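Local coordinates for type IV secretion system protein DotB (Yersinia pseudotuberculosis IP 31758, PDB 6GEF), which probably hydrolyses ATP as a hexameric motor of the GspE family, serving a type IVb secretion system, at residues 265-268 with 269-272; 381-384 with 385-389. All coordinates share one frame; numbering follows the deposited sequence.

Contact 1. Residues 265-268 with 269-272; sequences LRDK and QSIE
Gln269 sits in the first turn of helix 268-280 and meets the preceding loop with its CB, which lies 3.8 Å from Asp267 OD1 while the amide end leads away from the contact. Ser270 carries most of the polar chemistry. Its backbone N donates to Asp267 OD1 over 2.6 Å in a nearly straight bond (N-H...O 166°) that meets the carboxylate oxygen almost end-on. This is an N-cap: Asp267 stands just before the helix, and its CG, rotated to lie between its own backbone N and carbonyl carbon (chi1 65°), brings OD1 back over the first turn. The positive end of the helix dipole would favour a charged carboxylate here. Ser270 OG acts both ways, donating to Asp267 O at 2.6 Å and accepting from Arg266 N at 2.8 Å, the latter a bent bond of 141°. The loop leads from strand 259-264 into helix 268-280, the start of a beta-alpha-beta crossover to the parallel strand 284-288 in a fold of the P-loop NTPase clan; Arg266 NE makes a salt bridge with Glu264, at the end of strand 259-264, and the Arg266 side chain packs on Glu276 of a second subunit. Ile271 N adds a second donor to Asp267 O. The CG1 branch of Ile271 lies 4.0 Å from Leu265 CB, and both side chains also touch Leu300 of helix 293-302, which places this apolar flank against a neighbouring helix. Glu272 N continues the helical pattern by bonding Lys268 O at 2.9 Å. The Lys268 chain, bent only at its end, runs at a slant across the extended chain of Glu272, bringing Lys268 CE to 3.2 Å from Glu272 OE2, whereas the salt bridge from Lys268 NZ to the same oxygen is long, 3.7 Å.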
# COMPACT_ATOMS: atom_id res chain seq x y z
N LEU A 265 13.94 -13.41 23.86
CA LEU A 265 12.50 -13.20 23.80
C LEU A 265 12.24 -11.69 23.89
O LEU A 265 12.41 -11.09 24.94
CB LEU A 265 11.82 -13.91 24.98
CG LEU A 265 12.26 -15.36 25.23
CD1 LEU A 265 11.68 -15.90 26.51
CD2 LEU A 265 11.93 -16.28 24.06
N ARG A 266 11.83 -11.09 22.77
CA ARG A 266 11.75 -9.64 22.66
C ARG A 266 10.31 -9.17 22.37
O ARG A 266 9.74 -8.46 23.19
CB ARG A 266 12.72 -9.13 21.60
CG ARG A 266 12.88 -10.06 20.40
CD ARG A 266 13.06 -9.28 19.09
NE ARG A 266 14.18 -8.30 19.18
CZ ARG A 266 14.09 -7.11 19.77
NH1 ARG A 266 12.92 -6.72 20.37
NH2 ARG A 266 15.15 -6.33 19.79
N ASP A 267 9.75 -9.55 21.22
CA ASP A 267 8.39 -9.19 20.90
C ASP A 267 7.42 -10.31 21.30
O ASP A 267 7.82 -11.38 21.71
CB ASP A 267 8.26 -8.88 19.39
CG ASP A 267 8.50 -10.07 18.53
OD1 ASP A 267 8.52 -11.21 19.04
OD2 ASP A 267 8.60 -9.81 17.31
N LYS A 268 6.14 -10.02 21.13
CA LYS A 268 5.10 -10.96 21.54
C LYS A 268 5.23 -12.27 20.78
O LYS A 268 4.99 -13.34 21.34
CB LYS A 268 3.72 -10.33 21.35
CG LYS A 268 2.59 -11.20 21.85
CD LYS A 268 1.23 -10.63 21.45
CE LYS A 268 0.13 -11.70 21.55
NZ LYS A 268 -0.91 -11.51 20.49
N GLN A 269 5.57 -12.21 19.50
CA GLN A 269 5.64 -13.42 18.69
C GLN A 269 6.80 -14.31 19.15
O GLN A 269 6.70 -15.55 19.11
CB GLN A 269 5.75 -13.09 17.20
CG GLN A 269 6.14 -14.29 16.35
CD GLN A 269 6.08 -14.07 14.88
OE1 GLN A 269 5.38 -14.80 14.21
NE2 GLN A 269 6.82 -13.10 14.37
N SER A 270 7.93 -13.73 19.51
CA SER A 270 9.03 -14.51 20.04
C SER A 270 8.64 -15.24 21.32
O SER A 270 8.91 -16.43 21.51
CB SER A 270 10.26 -13.63 20.27
OG SER A 270 10.01 -12.67 21.25
N ILE A 271 8.01 -14.53 22.25
CA ILE A 271 7.58 -15.13 23.51
C ILE A 271 6.58 -16.25 23.24
O ILE A 271 6.68 -17.35 23.81
CB ILE A 271 6.99 -14.07 24.46
CG1 ILE A 271 7.99 -12.91 24.64
CG2 ILE A 271 6.62 -14.68 25.79
CD1 ILE A 271 7.36 -11.68 25.25
N GLU A 272 5.60 -15.99 22.36
CA GLU A 272 4.59 -17.00 22.06
C GLU A 272 5.21 -18.24 21.40
O GLU A 272 4.84 -19.35 21.73
CB GLU A 272 3.51 -16.41 21.17
CG GLU A 272 2.49 -15.57 21.89
CD GLU A 272 1.40 -15.04 20.93
OE1 GLU A 272 1.69 -14.73 19.69
OE2 GLU A 272 0.23 -14.89 21.40

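Contact 2. Residues 381-384 with 385-389; sequences AERL and HSDGI
Arg383 and Asp387, one helical turn apart, form the charged part of this contact. Asp387 OD2 lies 3.2 Å from Arg383 NH2, but it stands over one face of the guanidinium, displaced toward the rim, and the carboxylate plane is turned 54° from that of the guanidinium. No N-H points at the oxygen, so the salt bridge rests on charge alone. Bends at chi2 and chi3 fold the arginine chain back toward the aspartate.

Among the hydrogen bonds, the last regular helical ones are His385 N to Ala381 O, Ser386 N to Glu382 O, and Asp387 N to Arg383 O. Ser386 OG lies 2.9 Å from Arg383 O and 2.8 Å from Asp387 OD1, two acceptors competing for a single proton. Helix 377-386 then closes in a Schellman motif: Ile389 N reaches back 2.9 Å to Leu384 O, and Gly388 N bonds His385 O at 3.0 Å, with Gly388 at the C-prime position in a positive-phi conformation (61°). His385 ND1 bonds Ile390 O just beyond the turn.

Apolar contact is slight. Leu384 CB and Ile389 CB approach to 4.3 Å, the pairing expected across a Schellman turn; Leu384 also touches Ile390, and Ile389 touches Lys331.

The out-of-plane ion pair is electrostatic and sets no donor direction, whereas the directed backbone bonds of the Schellman motif define where the helix stops.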
# COMPACT_ATOMS: atom_id res chain seq x y z
N ALA A 381 26.21 -9.90 45.78
CA ALA A 381 27.15 -8.86 46.14
C ALA A 381 27.75 -9.11 47.52
O ALA A 381 28.95 -8.88 47.73
CB ALA A 381 26.50 -7.49 46.08
N GLU A 382 26.95 -9.57 48.46
CA GLU A 382 27.46 -9.90 49.79
C GLU A 382 28.44 -11.06 49.72
O GLU A 382 29.50 -11.02 50.37
CB GLU A 382 26.30 -10.25 50.74
CG GLU A 382 26.74 -10.42 52.16
CD GLU A 382 26.29 -11.72 52.80
OE1 GLU A 382 25.13 -12.09 52.55
OE2 GLU A 382 27.14 -12.33 53.50
N ARG A 383 28.14 -12.09 48.94
CA ARG A 383 29.03 -13.24 48.83
C ARG A 383 30.36 -12.88 48.16
O ARG A 383 31.41 -13.20 48.71
CB ARG A 383 28.34 -14.36 48.03
CG ARG A 383 28.20 -15.68 48.79
CD ARG A 383 29.52 -16.10 49.42
NE ARG A 383 30.33 -16.87 48.48
CZ ARG A 383 30.89 -18.05 48.76
NH1 ARG A 383 30.72 -18.61 49.95
NH2 ARG A 383 31.62 -18.68 47.84
N LEU A 384 30.29 -12.15 47.05
CA LEU A 384 31.51 -11.70 46.40
C LEU A 384 32.32 -10.78 47.31
O LEU A 384 33.55 -10.89 47.36
CB LEU A 384 31.18 -10.98 45.08
CG LEU A 384 30.91 -11.87 43.87
CD1 LEU A 384 30.15 -13.12 44.25
CD2 LEU A 384 30.20 -11.10 42.78
N HIS A 385 31.64 -9.90 48.04
CA HIS A 385 32.37 -8.93 48.87
C HIS A 385 33.02 -9.60 50.07
O HIS A 385 34.13 -9.23 50.46
CB HIS A 385 31.43 -7.81 49.30
CG HIS A 385 32.09 -6.74 50.10
ND1 HIS A 385 33.29 -6.18 49.72
CD2 HIS A 385 31.72 -6.10 51.23
CE1 HIS A 385 33.64 -5.26 50.60
NE2 HIS A 385 32.70 -5.19 51.52
N SER A 386 32.35 -10.59 50.66
CA SER A 386 32.95 -11.34 51.77
C SER A 386 34.22 -12.06 51.32
O SER A 386 35.24 -12.04 52.02
CB SER A 386 31.95 -12.31 52.36
OG SER A 386 31.79 -13.44 51.54
N ASP A 387 34.17 -12.68 50.14
CA ASP A 387 35.35 -13.29 49.54
C ASP A 387 36.35 -12.30 49.01
O ASP A 387 37.26 -12.69 48.27
CB ASP A 387 34.94 -14.28 48.45
CG ASP A 387 33.99 -15.36 48.98
OD1 ASP A 387 33.37 -15.14 50.05
OD2 ASP A 387 33.85 -16.40 48.31
N GLY A 388 36.22 -11.01 49.34
CA GLY A 388 37.16 -10.01 48.89
C GLY A 388 37.28 -9.85 47.38
O GLY A 388 38.24 -9.31 46.89
N ILE A 389 36.29 -10.38 46.64
CA ILE A 389 36.34 -10.34 45.20
C ILE A 389 35.98 -8.96 44.65
O ILE A 389 36.52 -8.55 43.62
CB ILE A 389 35.47 -11.46 44.60
CG1 ILE A 389 36.10 -12.83 44.91
CG2 ILE A 389 35.28 -11.27 43.09
CD1 ILE A 389 35.66 -13.94 43.99

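In the fold
Contact 1 and contact 2 mark opposite kinds of helix terminus: residues 265-272 start helix 268-280, and residues 381-389 finish helix 377-386. Contact 1 precedes contact 2 in the chain by more than a hundred residues, and they do not touch, with centres 36 Å apart and nearest atoms about 25 Å apart. Contact 1 follows an interior strand of the mixed sheet; the probable P-loop (Gly184, Gly189, Lys190, Ser191) follows another strand of that sheet, 179-183. Arg266 of contact 1 meets another subunit. Contact 2 is more peripheral, its centre about 24 Å from the chain centre against 19 Å for contact 1; Ile389 is backbone-bonded to Thr332, in the turn between strands 320-330 and 336-344.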